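Side-chain contacts in possible transcriptional regulator, ArsR family protein (Rhodococcus sp., PDB 2OQG), which probably binds DNA as a winged helix-turn-helix transcriptional regulator of the ArsR family: residues A57-C61 / G62-S66; L30-A33 / D34-A37; A9-A12 / S13-A17; S66-G70 / R71-Y75. All coordinates share one frame; numbering follows the deposited sequence. Where two conformers were deposited one is given.

Interaction 1: A57-C61 / G62-S66; sequences ALQAC and GLVES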
ATOM      1  N   ALA A  57      -5.515  14.136 -12.884  1.00 12.17           N
ATOM      2  CA  ALA A  57      -4.488  14.854 -13.679  1.00 12.79           C
ATOM      3  C   ALA A  57      -3.119  14.524 -13.115  1.00 12.00           C
ATOM      4  O   ALA A  57      -2.161  14.220 -13.892  1.00 12.65           O
ATOM      5  CB  ALA A  57      -4.724  16.339 -13.657  1.00 13.28           C
ATOM      6  N   LEU A  58      -3.016  14.567 -11.778  1.00 10.88           N
ATOM      7  CA  LEU A  58      -1.723  14.219 -11.139  1.00 10.14           C
ATOM      8  C   LEU A  58      -1.293  12.766 -11.393  1.00  9.59           C
ATOM      9  O   LEU A  58      -0.075  12.491 -11.601  1.00  9.65           O
ATOM     10  CB  LEU A  58      -1.754  14.522  -9.635  1.00 10.15           C
ATOM     11  CG  LEU A  58      -1.907  15.992  -9.298  1.00 11.13           C
ATOM     12  CD1 LEU A  58      -2.207  16.145  -7.792  1.00 10.97           C
ATOM     13  CD2 LEU A  58      -0.614  16.793  -9.702  1.00 11.31           C
ATOM     14  N   GLN A  59      -2.225  11.815 -11.367  1.00  9.99           N
ATOM     15  CA  GLN A  59      -1.846  10.424 -11.651  1.00  9.76           C
ATOM     16  C   GLN A  59      -1.459  10.253 -13.108  1.00 10.78           C
ATOM     17  O   GLN A  59      -0.519   9.490 -13.430  1.00 13.05           O
ATOM     18  CB  GLN A  59      -3.003   9.473 -11.311  1.00 11.37           C
ATOM     19  CG  GLN A  59      -3.401   9.503  -9.878  1.00 10.04           C
ATOM     20  CD  GLN A  59      -4.603   8.608  -9.602  1.00 14.30           C
ATOM     21  OE1 GLN A  59      -4.482   7.410  -9.397  1.00 15.01           O
ATOM     22  NE2 GLN A  59      -5.766   9.197  -9.663  1.00 15.84           N
ATOM     23  N   ALA A  60      -2.160  10.969 -13.998  1.00 11.27           N
ATOM     24  CA  ALA A  60      -1.921  10.773 -15.430  1.00 12.65           C
ATOM     25  C   ALA A  60      -0.533  11.209 -15.834  1.00 13.17           C
ATOM     26  O   ALA A  60      -0.018  10.742 -16.831  1.00 16.43           O
ATOM     27  CB  ALA A  60      -2.994  11.538 -16.297  1.00 12.95           C
ATOM     28  N   CYS A  61       0.040  12.175 -15.126  1.00 12.00           N
ATOM     29  CA  CYS A  61       1.366  12.654 -15.519  1.00 13.35           C
ATOM     30  C   CYS A  61       2.421  12.082 -14.575  1.00 12.87           C
ATOM     31  O   CYS A  61       3.602  12.439 -14.685  1.00 15.14           O
ATOM     32  CB  CYS A  61       1.369  14.188 -15.554  1.00 14.86           C
ATOM     33  SG  CYS A  61       1.304  14.885 -13.953  1.00 17.52           S
ATOM     34  N   GLY A  62       2.022  11.161 -13.696  1.00 10.90           N
ATOM     35  CA  GLY A  62       2.982  10.415 -12.884  1.00 11.47           C
ATOM     36  C   GLY A  62       3.398  11.050 -11.571  1.00 10.86           C
ATOM     37  O   GLY A  62       4.310  10.550 -10.886  1.00 12.95           O
ATOM     38  N   LEU A  63       2.727  12.122 -11.177  1.00 10.06           N
ATOM     39  CA  LEU A  63       3.102  12.810  -9.923  1.00  7.57           C
ATOM     40  C   LEU A  63       2.490  12.199  -8.675  1.00  8.68           C
ATOM     41  O   LEU A  63       2.938  12.447  -7.518  1.00 11.38           O
ATOM     42  CB  LEU A  63       2.680  14.290 -10.000  1.00  7.64           C
ATOM     43  CG  LEU A  63       3.582  15.116 -10.928  1.00  9.58           C
ATOM     44  CD1 LEU A  63       2.980  16.473 -11.182  1.00 14.70           C
ATOM     45  CD2 LEU A  63       4.946  15.305 -10.246  1.00 12.36           C
ATOM     46  N   VAL A  64       1.434  11.420  -8.899  1.00  8.81           N
ATOM     47  CA  VAL A  64       0.675  10.729  -7.818  1.00  9.45           C
ATOM     48  C   VAL A  64       0.382   9.317  -8.229  1.00  9.07           C
ATOM     49  O   VAL A  64       0.130   9.034  -9.445  1.00  9.71           O
ATOM     50  CB  VAL A  64      -0.670  11.508  -7.495  1.00  8.63           C
ATOM     51  CG1 VAL A  64      -1.617  10.700  -6.690  1.00  9.61           C
ATOM     52  CG2 VAL A  64      -0.330  12.853  -6.868  1.00  9.35           C
ATOM     53  N   GLU A  65       0.404   8.405  -7.235  1.00  9.99           N
ATOM     54  CA  GLU A  65      -0.106   7.073  -7.480  1.00 12.21           C
ATOM     55  C   GLU A  65      -1.220   6.732  -6.479  1.00 11.76           C
ATOM     56  O   GLU A  65      -1.167   7.166  -5.314  1.00 13.24           O
ATOM     57  CB  GLU A  65       0.989   5.993  -7.460  1.00 13.84           C
ATOM     58  CG  GLU A  65       1.633   5.789  -6.116  1.00 14.79           C
ATOM     59  CD  GLU A  65       2.799   4.792  -6.159  1.00 17.71           C
ATOM     60  OE1 GLU A  65       3.086   4.241  -7.263  1.00 22.62           O
ATOM     61  OE2 GLU A  65       3.469   4.594  -5.087  1.00 23.37           O
ATOM     62  N   SER A  66      -2.204   5.945  -6.924  1.00 11.96           N
ATOM     63  CA  SER A  66      -3.148   5.383  -5.992  1.00 13.37           C
ATOM     64  C   SER A  66      -2.542   4.191  -5.248  1.00 13.89           C
ATOM     65  O   SER A  66      -1.692   3.429  -5.795  1.00 15.59           O
ATOM     66  CB  SER A  66      -4.374   4.940  -6.736  1.00 15.86           C
ATOM     67  OG  SER A  66      -3.961   3.943  -7.600  1.00 19.63           O
TER
HETATM   68  O   HOH W   1      -2.222   5.511  -9.915  1.00 23.01           O
HETATM   69  O   HOH W   2       0.977   7.756 -11.511  1.00 26.51           O
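Leu58 and Val64 meet where the helix that ends at Ala60 turns into the first strand of the hairpin, and CB of Leu58 lies 3.5 Å from CG2 of Val64. That methyl also packs against CD1 of Leu58, while the other branch, CD2, reaches Leu63 CD1. The same Leu63 methyl touches SG of Cys61 at 3.6 Å; chi1 of 72° holds the sulfur between the backbone N and the carbonyl carbon of Cys61, turned to this leucine. Gln59 runs extended along the outer side, CG against Val64 CG1 at 3.8 Å, and its OE1 accepts a hydrogen bond from a water that accepts one from Ser66 N. The backbone beneath is a Schellman motif: Leu63 N binds Leu58 O at 2.9 Å, nearly in line with the carbonyl, and Gly62 N binds Gln59 O at 3.1 Å from above the carbonyl plane. Val64 N is a second donor to Leu58 O. Gly62 takes phi 87°, where a side chain would collide with Cys61 O. An alanine in place of Gln59 would take away the CG that packs on Val64 CG1 and would probably leave the water at Ser66 N without its side-chain acceptor. Leu58 and Val64 rest on helix 21-32, Cys61 and Leu63 on Ala17 of helix 5-17, and Tyr75 of the partner strand touches Gln59 and Val64.

Interaction 2: L30-A33 / D34-A37; sequences LGRA and DQSA
Gln35 lies back against Ala33 and Leu30 in the turn after helix 21-32. Its CG comes within 3.3 Å of Ala33 O, and CB stands 4.1 Å from the same oxygen. CB also meets Leu30 CD2 at 3.9 Å, the two side chains crossing at a slant. The torsion about CA-CB of Gln35 (chi1 -65°) sets CG beside its own backbone N and opposite the carbonyl carbon, and from there the chain extends toward Arg32. Ala33 contributes on another side, though this holds for one of the two conformers deposited for Arg32: its CB stands 4.2 Å above one face of the guanidinium, off toward the rim, and in that conformer NH1 forms a salt bridge with Glu29. In the winged helix-turn-helix fold this stretch joins helix 21-32 to helix 37-43, whose N-cap is Ser36. Asp34 is tied to the last helical turn through a water that donates to Leu30 O at 2.9 Å and to Asp34 OD1. The other carboxylate oxygen, Asp34 OD2, is engaged in a salt bridge with Arg76, a pairing likely to favour the charged carboxylate. Leu30 is further packed by Leu55, Val64 and Tyr75, while Ala33 and Asp34 pack on Glu108 and Ala107 of the fourth subunit.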
ATOM      1  N   LEU A  30      -0.028  14.900   0.134  1.00 13.98           N
ATOM      2  CA  LEU A  30       0.205  13.503  -0.266  1.00 13.60           C
ATOM      3  C   LEU A  30       1.651  13.062  -0.199  1.00 13.88           C
ATOM      4  O   LEU A  30       1.927  11.859  -0.232  1.00 13.07           O
ATOM      5  CB  LEU A  30      -0.328  13.258  -1.675  1.00 13.67           C
ATOM      6  CG  LEU A  30      -1.829  13.478  -1.881  1.00 11.43           C
ATOM      7  CD1 LEU A  30      -2.210  13.147  -3.339  1.00 15.51           C
ATOM      8  CD2 LEU A  30      -2.671  12.642  -0.920  1.00  9.97           C
ATOM      9  N   GLY A  31       2.553  14.029  -0.125  1.00 13.07           N
ATOM     10  CA  GLY A  31       3.968  13.725   0.046  1.00 16.68           C
ATOM     11  C   GLY A  31       4.294  13.503   1.515  1.00 18.85           C
ATOM     12  O   GLY A  31       5.334  12.926   1.820  1.00 21.40           O
ATOM     13  N   ARG A  32       3.426  13.998   2.400  0.50 18.63           N
ATOM     14  CA  ARG A  32       3.581  13.867   3.858  0.50 19.45           C
ATOM     15  C   ARG A  32       3.042  12.531   4.374  0.50 19.08           C
ATOM     16  O   ARG A  32       3.699  11.859   5.167  0.50 19.04           O
ATOM     17  CB  ARG A  32       2.868  15.033   4.567  0.50 19.61           C
ATOM     18  CG  ARG A  32       2.821  14.925   6.098  0.50 19.79           C
ATOM     19  CD  ARG A  32       2.058  16.097   6.774  0.50 20.14           C
ATOM     20  NE  ARG A  32       0.617  16.122   6.511  0.50 21.24           N
ATOM     21  CZ  ARG A  32      -0.297  15.409   7.170  0.50 23.72           C
ATOM     22  NH1 ARG A  32      -1.583  15.530   6.865  0.50 25.68           N
ATOM     23  NH2 ARG A  32       0.056  14.575   8.140  0.50 25.37           N
ATOM     24  N   ALA A  33       1.854  12.155   3.901  1.00 17.78           N
ATOM     25  CA  ALA A  33       1.188  10.948   4.342  1.00 16.19           C
ATOM     26  C   ALA A  33       0.240  10.525   3.244  1.00 16.06           C
ATOM     27  O   ALA A  33      -0.393  11.399   2.670  1.00 17.30           O
ATOM     28  CB  ALA A  33       0.397  11.245   5.560  1.00 17.74           C
ATOM     29  N   ASP A  34       0.119   9.222   2.977  1.00 15.64           N
ATOM     30  CA  ASP A  34      -0.933   8.709   2.038  1.00 16.18           C
ATOM     31  C   ASP A  34      -2.299   9.105   2.558  1.00 16.95           C
ATOM     32  O   ASP A  34      -2.577   8.865   3.752  1.00 16.82           O
ATOM     33  CB  ASP A  34      -0.962   7.173   1.971  1.00 16.32           C
ATOM     34  CG  ASP A  34       0.311   6.533   1.447  1.00 19.22           C
ATOM     35  OD1 ASP A  34       1.204   7.228   0.938  1.00 22.05           O
ATOM     36  OD2 ASP A  34       0.396   5.275   1.580  1.00 21.79           O
ATOM     37  N   GLN A  35      -3.158   9.678   1.692  1.00 14.65           N
ATOM     38  CA  GLN A  35      -4.493  10.154   2.154  1.00 16.24           C
ATOM     39  C   GLN A  35      -5.552   9.829   1.142  1.00 15.78           C
ATOM     40  O   GLN A  35      -5.266   9.749  -0.040  1.00 16.14           O
ATOM     41  CB  GLN A  35      -4.485  11.663   2.437  1.00 17.56           C
ATOM     42  CG  GLN A  35      -3.553  11.954   3.611  1.00 20.85           C
ATOM     43  CD  GLN A  35      -3.407  13.385   3.893  1.00 24.95           C
ATOM     44  OE1 GLN A  35      -2.299  13.915   3.892  1.00 27.26           O
ATOM     45  NE2 GLN A  35      -4.533  14.055   4.116  1.00 28.05           N
ATOM     46  N   SER A  36      -6.788   9.685   1.618  1.00 15.59           N
ATOM     47  CA  SER A  36      -7.876   9.483   0.718  1.00 16.82           C
ATOM     48  C   SER A  36      -8.350  10.784   0.121  1.00 16.72           C
ATOM     49  O   SER A  36      -8.044  11.878   0.586  1.00 17.03           O
ATOM     50  CB  SER A  36      -9.033   8.829   1.465  1.00 17.89           C
ATOM     51  OG  SER A  36      -9.522   9.692   2.506  1.00 19.94           O
ATOM     52  N   ALA A  37      -9.152  10.679  -0.919  1.00 17.74           N
ATOM     53  CA  ALA A  37      -9.757  11.860  -1.477  1.00 18.28           C
ATOM     54  C   ALA A  37     -10.629  12.563  -0.422  1.00 18.77           C
ATOM     55  O   ALA A  37     -10.667  13.778  -0.362  1.00 19.46           O
ATOM     56  CB  ALA A  37     -10.583  11.475  -2.650  1.00 19.20           C
TER
HETATM   57  O   HOH W   3       2.863   9.604   1.328  1.00 23.25           O

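Interaction 3: A9-A12 / S13-A17; sequences AELA and SVFAA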
ATOM      1  N   ALA A   9       7.196  18.527 -25.132  1.00 18.44           N
ATOM      2  CA  ALA A   9       6.019  17.653 -25.325  1.00 18.58           C
ATOM      3  C   ALA A   9       5.987  16.587 -24.243  1.00 17.82           C
ATOM      4  O   ALA A   9       4.892  16.146 -23.815  1.00 17.98           O
ATOM      5  CB  ALA A   9       6.053  17.006 -26.705  1.00 21.32           C
ATOM      6  N   GLU A  10       7.178  16.184 -23.793  0.50 16.60           N
ATOM      7  CA  GLU A  10       7.310  15.143 -22.790  0.50 16.38           C
ATOM      8  C   GLU A  10       6.999  15.646 -21.391  0.50 15.95           C
ATOM      9  O   GLU A  10       6.461  14.904 -20.566  0.50 16.35           O
ATOM     10  CB  GLU A  10       8.704  14.529 -22.821  0.50 17.64           C
ATOM     11  CG  GLU A  10       8.748  13.315 -23.717  0.50 19.05           C
ATOM     12  CD  GLU A  10       7.732  12.252 -23.267  0.50 19.09           C
ATOM     13  OE1 GLU A  10       6.834  11.916 -24.044  0.50 19.62           O
ATOM     14  OE2 GLU A  10       7.802  11.787 -22.114  0.50 20.40           O
ATOM     15  N   LEU A  11       7.338  16.904 -21.144  1.00 14.77           N
ATOM     16  CA  LEU A  11       7.089  17.526 -19.809  1.00 14.47           C
ATOM     17  C   LEU A  11       5.857  18.420 -19.693  1.00 13.04           C
ATOM     18  O   LEU A  11       5.512  18.848 -18.590  1.00 12.38           O
ATOM     19  CB  LEU A  11       8.286  18.339 -19.332  1.00 14.45           C
ATOM     20  CG  LEU A  11       9.542  17.467 -19.152  1.00 15.22           C
ATOM     21  CD1 LEU A  11      10.721  18.307 -18.752  1.00 14.59           C
ATOM     22  CD2 LEU A  11       9.309  16.358 -18.121  1.00 16.58           C
ATOM     23  N   ALA A  12       5.177  18.664 -20.804  1.00 14.53           N
ATOM     24  CA  ALA A  12       4.071  19.599 -20.841  1.00 15.32           C
ATOM     25  C   ALA A  12       2.981  19.298 -19.796  1.00 13.08           C
ATOM     26  O   ALA A  12       2.511  20.219 -19.106  1.00 14.01           O
ATOM     27  CB  ALA A  12       3.454  19.656 -22.218  1.00 16.81           C
ATOM     28  N   SER A  13       2.647  18.024 -19.635  1.00 13.38           N
ATOM     29  CA  SER A  13       1.567  17.661 -18.688  1.00 14.10           C
ATOM     30  C   SER A  13       2.027  17.895 -17.250  1.00 12.43           C
ATOM     31  O   SER A  13       1.239  18.337 -16.414  1.00 12.36           O
ATOM     32  CB  SER A  13       1.039  16.231 -18.866  1.00 16.69           C
ATOM     33  OG  SER A  13       2.014  15.234 -18.642  1.00 21.39           O
ATOM     34  N   VAL A  14       3.315  17.657 -16.988  1.00 11.06           N
ATOM     35  CA  VAL A  14       3.843  17.979 -15.649  1.00 10.84           C
ATOM     36  C   VAL A  14       3.838  19.480 -15.432  1.00 10.34           C
ATOM     37  O   VAL A  14       3.442  19.934 -14.338  1.00 11.73           O
ATOM     38  CB  VAL A  14       5.248  17.365 -15.434  1.00 12.39           C
ATOM     39  CG1 VAL A  14       5.957  17.941 -14.186  1.00 11.45           C
ATOM     40  CG2 VAL A  14       5.118  15.839 -15.307  1.00 12.25           C
ATOM     41  N   PHE A  15       4.332  20.255 -16.411  1.00  9.23           N
ATOM     42  CA  PHE A  15       4.312  21.700 -16.223  1.00  9.43           C
ATOM     43  C   PHE A  15       2.880  22.155 -15.932  1.00 10.31           C
ATOM     44  O   PHE A  15       2.643  22.962 -15.025  1.00 11.03           O
ATOM     45  CB  PHE A  15       4.800  22.466 -17.437  1.00 10.15           C
ATOM     46  CG  PHE A  15       6.218  22.165 -17.865  1.00 10.01           C
ATOM     47  CD1 PHE A  15       7.170  21.659 -16.962  1.00 10.50           C
ATOM     48  CD2 PHE A  15       6.658  22.489 -19.181  1.00 12.40           C
ATOM     49  CE1 PHE A  15       8.524  21.510 -17.347  1.00 11.57           C
ATOM     50  CE2 PHE A  15       7.985  22.261 -19.598  1.00 11.44           C
ATOM     51  CZ  PHE A  15       8.924  21.776 -18.633  1.00 10.67           C
ATOM     52  N   ALA A  16       1.924  21.665 -16.711  1.00 11.04           N
ATOM     53  CA  ALA A  16       0.522  22.081 -16.502  1.00 12.35           C
ATOM     54  C   ALA A  16       0.073  21.694 -15.070  1.00 12.02           C
ATOM     55  O   ALA A  16      -0.601  22.473 -14.363  1.00 13.14           O
ATOM     56  CB  ALA A  16      -0.361  21.419 -17.497  1.00 14.27           C
ATOM     57  N   ALA A  17       0.437  20.482 -14.644  1.00 12.14           N
ATOM     58  CA  ALA A  17      -0.005  19.996 -13.342  1.00 11.78           C
ATOM     59  C   ALA A  17       0.547  20.917 -12.245  1.00 11.56           C
ATOM     60  O   ALA A  17      -0.170  21.269 -11.311  1.00 13.67           O
ATOM     61  CB  ALA A  17       0.400  18.561 -13.134  1.00 12.16           C
TER
HETATM   62  O   HOH W   4       3.226  15.854 -21.495  1.00 18.92           O
HETATM   63  O   HOH W   5       4.451  15.349 -18.582  1.00 22.95           O
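With chi1 of both Leu11 and Phe15 near -60°, each CG stands opposite its own carbonyl carbon, and the phenyl ring is laid back along the helix onto the leucine one turn earlier. CB of Leu11 sits over the ring face, 3.9 Å from the ring centroid and 23° off the normal, a CH-pi contact; its nearest ring atom is Phe15 CZ at 3.6 Å. CD1 of Leu11 also reaches CZ. Leu11 O lies above the ring plane too, displaced toward the rim, and accepts the bond from Phe15 N at 2.8 Å with an N-H...O angle of 169°. An alanine at the Phe15 position would keep that backbone bond, but is likely to leave Leu11 CB and CD1 without the ring they pack against and to open a gap beside Thr85 of helix 80-107. Next along, Ala16 N binds Ala12 O at 2.9 Å. Where the helix kinks, water takes over from the turn before: one molecule accepts a hydrogen bond from Ser13 N and donates to Ala9 O, and a second accepts one from Val14 N and donates to Glu10 O. Leu11 and Val14 face helix 80-107, while Phe15 packs on Ser19 of the third subunit. The arrangement is that of an i to i+4 pair on a water-bridged, kinked alpha-helix, here the N-terminal helix 5-17 packed against the long C-terminal helix 80-107 of the ArsR-type fold.

Interaction 4: S66-G70 / R71-Y75; sequences SVKVG and REIRY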
ATOM      1  N   SER A  66      -2.204   5.945  -6.924  1.00 11.96           N
ATOM      2  CA  SER A  66      -3.148   5.383  -5.992  1.00 13.37           C
ATOM      3  C   SER A  66      -2.542   4.191  -5.248  1.00 13.89           C
ATOM      4  O   SER A  66      -1.692   3.429  -5.795  1.00 15.59           O
ATOM      5  CB  SER A  66      -4.374   4.940  -6.736  1.00 15.86           C
ATOM      6  OG  SER A  66      -3.961   3.943  -7.600  1.00 19.63           O
ATOM      7  N   VAL A  67      -2.975   4.050  -4.000  1.00 13.42           N
ATOM      8  CA  VAL A  67      -2.492   3.033  -3.095  1.00 14.92           C
ATOM      9  C   VAL A  67      -3.784   2.359  -2.608  1.00 15.62           C
ATOM     10  O   VAL A  67      -4.556   2.949  -1.841  1.00 16.60           O
ATOM     11  CB  VAL A  67      -1.683   3.646  -1.910  1.00 16.65           C
ATOM     12  CG1 VAL A  67      -1.220   2.562  -0.937  1.00 17.68           C
ATOM     13  CG2 VAL A  67      -0.484   4.506  -2.367  1.00 15.82           C
ATOM     14  N   LYS A  68      -4.088   1.176  -3.103  1.00 15.41           N
ATOM     15  CA  LYS A  68      -5.353   0.574  -2.684  1.00 15.31           C
ATOM     16  C   LYS A  68      -5.050  -0.650  -1.835  1.00 15.80           C
ATOM     17  O   LYS A  68      -4.443  -1.619  -2.300  1.00 15.30           O
ATOM     18  CB  LYS A  68      -6.223   0.193  -3.892  1.00 14.97           C
ATOM     19  CG  LYS A  68      -7.581  -0.366  -3.537  1.00 19.87           C
ATOM     20  CD  LYS A  68      -8.335  -0.729  -4.747  1.00 21.99           C
ATOM     21  CE  LYS A  68      -9.747  -1.241  -4.334  1.00 26.64           C
ATOM     22  NZ  LYS A  68     -10.521  -1.710  -5.503  1.00 32.02           N
ATOM     23  N   VAL A  69      -5.447  -0.584  -0.574  1.00 16.45           N
ATOM     24  CA  VAL A  69      -5.127  -1.638   0.327  1.00 16.44           C
ATOM     25  C   VAL A  69      -6.431  -2.252   0.805  1.00 18.70           C
ATOM     26  O   VAL A  69      -7.258  -1.588   1.447  1.00 17.62           O
ATOM     27  CB  VAL A  69      -4.287  -1.094   1.471  1.00 16.65           C
ATOM     28  CG1 VAL A  69      -4.087  -2.200   2.508  1.00 18.83           C
ATOM     29  CG2 VAL A  69      -2.991  -0.552   0.911  1.00 16.46           C
ATOM     30  N   GLY A  70      -6.636  -3.514   0.450  1.00 19.31           N
ATOM     31  CA  GLY A  70      -7.966  -4.068   0.543  1.00 21.66           C
ATOM     32  C   GLY A  70      -8.937  -3.161  -0.209  1.00 23.13           C
ATOM     33  O   GLY A  70      -8.753  -2.881  -1.391  1.00 23.03           O
ATOM     34  N   ARG A  71      -9.947  -2.688   0.510  0.50 23.56           N
ATOM     35  CA  ARG A  71     -11.000  -1.856  -0.067  0.50 23.96           C
ATOM     36  C   ARG A  71     -10.666  -0.355   0.004  0.50 23.70           C
ATOM     37  O   ARG A  71     -11.343   0.464  -0.615  0.50 23.66           O
ATOM     38  CB  ARG A  71     -12.342  -2.141   0.641  0.50 25.01           C
ATOM     39  CG  ARG A  71     -12.600  -3.626   0.928  0.50 26.82           C
ATOM     40  CD  ARG A  71     -12.651  -4.488  -0.355  0.50 29.27           C
ATOM     41  NE  ARG A  71     -12.081  -5.843  -0.219  0.50 31.49           N
ATOM     42  CZ  ARG A  71     -11.557  -6.370   0.891  0.50 31.94           C
ATOM     43  NH1 ARG A  71     -11.519  -5.689   2.027  0.50 32.41           N
ATOM     44  NH2 ARG A  71     -11.068  -7.600   0.868  0.50 33.11           N
ATOM     45  N   GLU A  72      -9.627  -0.010   0.765  1.00 23.04           N
ATOM     46  CA  GLU A  72      -9.317   1.413   1.080  1.00 22.84           C
ATOM     47  C   GLU A  72      -8.430   2.041  -0.005  1.00 20.03           C
ATOM     48  O   GLU A  72      -7.391   1.496  -0.307  1.00 19.10           O
ATOM     49  CB  GLU A  72      -8.628   1.527   2.450  1.00 22.69           C
ATOM     50  CG  GLU A  72      -9.610   1.312   3.665  1.00 25.70           C
ATOM     51  CD  GLU A  72      -8.908   1.210   5.037  1.00 28.60           C
ATOM     52  OE1 GLU A  72      -7.691   1.497   5.143  1.00 33.43           O
ATOM     53  OE2 GLU A  72      -9.575   0.790   6.013  1.00 34.71           O
ATOM     54  N   ILE A  73      -8.829   3.193  -0.537  1.00 18.26           N
ATOM     55  CA  ILE A  73      -8.055   3.877  -1.599  1.00 16.85           C
ATOM     56  C   ILE A  73      -7.463   5.173  -1.069  1.00 16.12           C
ATOM     57  O   ILE A  73      -8.185   6.072  -0.607  1.00 18.08           O
ATOM     58  CB  ILE A  73      -8.879   4.235  -2.860  1.00 17.25           C
ATOM     59  CG1 ILE A  73      -9.376   2.980  -3.571  1.00 18.18           C
ATOM     60  CG2 ILE A  73      -7.997   4.984  -3.902  1.00 19.00           C
ATOM     61  CD1 ILE A  73     -10.525   3.202  -4.486  1.00 21.16           C
ATOM     62  N   ARG A  74      -6.135   5.245  -1.117  1.00 14.34           N
ATOM     63  CA  ARG A  74      -5.435   6.442  -0.721  1.00 14.02           C
ATOM     64  C   ARG A  74      -4.517   6.849  -1.851  1.00 13.24           C
ATOM     65  O   ARG A  74      -4.367   6.099  -2.813  1.00 11.91           O
ATOM     66  CB  ARG A  74      -4.632   6.211   0.538  1.00 14.04           C
ATOM     67  CG  ARG A  74      -5.538   5.888   1.771  1.00 16.07           C
ATOM     68  CD  ARG A  74      -4.753   5.962   3.056  1.00 22.25           C
ATOM     69  NE  ARG A  74      -5.617   5.688   4.206  1.00 25.47           N
ATOM     70  CZ  ARG A  74      -6.009   4.462   4.582  1.00 30.16           C
ATOM     71  NH1 ARG A  74      -5.609   3.361   3.923  1.00 30.72           N
ATOM     72  NH2 ARG A  74      -6.811   4.329   5.634  1.00 33.41           N
ATOM     73  N   TYR A  75      -3.908   8.025  -1.727  1.00 11.48           N
ATOM     74  CA  TYR A  75      -3.025   8.549  -2.789  1.00 11.77           C
ATOM     75  C   TYR A  75      -1.685   8.961  -2.219  1.00 11.91           C
ATOM     76  O   TYR A  75      -1.597   9.359  -1.034  1.00 11.86           O
ATOM     77  CB  TYR A  75      -3.690   9.725  -3.498  1.00 12.86           C
ATOM     78  CG  TYR A  75      -4.951   9.306  -4.172  1.00 11.40           C
ATOM     79  CD1 TYR A  75      -4.919   8.848  -5.469  1.00 13.70           C
ATOM     80  CD2 TYR A  75      -6.202   9.280  -3.474  1.00 12.75           C
ATOM     81  CE1 TYR A  75      -6.096   8.425  -6.130  1.00 12.30           C
ATOM     82  CE2 TYR A  75      -7.388   8.826  -4.129  1.00 13.06           C
ATOM     83  CZ  TYR A  75      -7.310   8.405  -5.448  1.00 13.91           C
ATOM     84  OH  TYR A  75      -8.460   7.973  -6.063  1.00 18.05           O
TER
HETATM   85  O   HOH W   6      -4.554   2.754   1.106  1.00 23.77           O
HETATM   86  O   HOH W   7      -6.869  -1.591   4.307  1.00 40.14           O
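Lys68 reaches across to the neighbouring strand at Ile73, its opposite number in a non-hydrogen-bonded antiparallel pair. From CB, 4.0 Å from Glu72 O, the chain goes to CG, which touches both that oxygen and Ile73 CG1, the latter at 3.8 Å; CD keeps to the same Ile73 carbon, and CE passes 4.4 Å from Arg71 O. All four torsions are near 180°, and the straight chain runs out alongside the isoleucine. Ser66 and Tyr75 share this face, Ser66 CB lying 3.9 Å from Tyr75 CE1. The other face bears Val67, Val69, Glu72 and Arg74. There Arg74 grips Glu72 end-on in a salt bridge, both nitrogens 3.0 Å from OE1, NH1 on the anti side near the carboxylate plane, NH2 from well above it on the same side. Paired bonds between Val67 and Arg74 and between Val69 and Glu72 lock the strands, and a type II' turn with Gly70 at phi 53° closes the hairpin, the wing of the fold. Tyr75 rests on Leu55 of helix 48-60, Asp34 of the loop after helix 21-32 touches Val67 and Arg74, and strand 64-69 pairs antiparallel with a strand of the second subunit, carrying the sheet across the interface.

Interactions 1 and 4 share Ser66 and follow each other from the end of helix 48-60 to the wing tip, with centres about 14 Å apart. Interaction 2 lies about 11 Å from interaction 4, centre to centre, and is joined to it by a probable hydrogen bond, Gln35 O to Tyr75 N at 2.8 Å; it also meets interaction 1, where Val64 CG2 is 4.0 Å from Leu30 CD1. Interaction 3 adjoins interaction 1 alone, Cys61 CB lying 3.3 Å from Ser13 OG, and stays about 13 Å from interaction 4 at the nearest atoms. Acetic acid, probably from the crystallisation liquor, lies about 4 Å from the Asp34 and Val69 side chains and about 5 Å from that of Glu65.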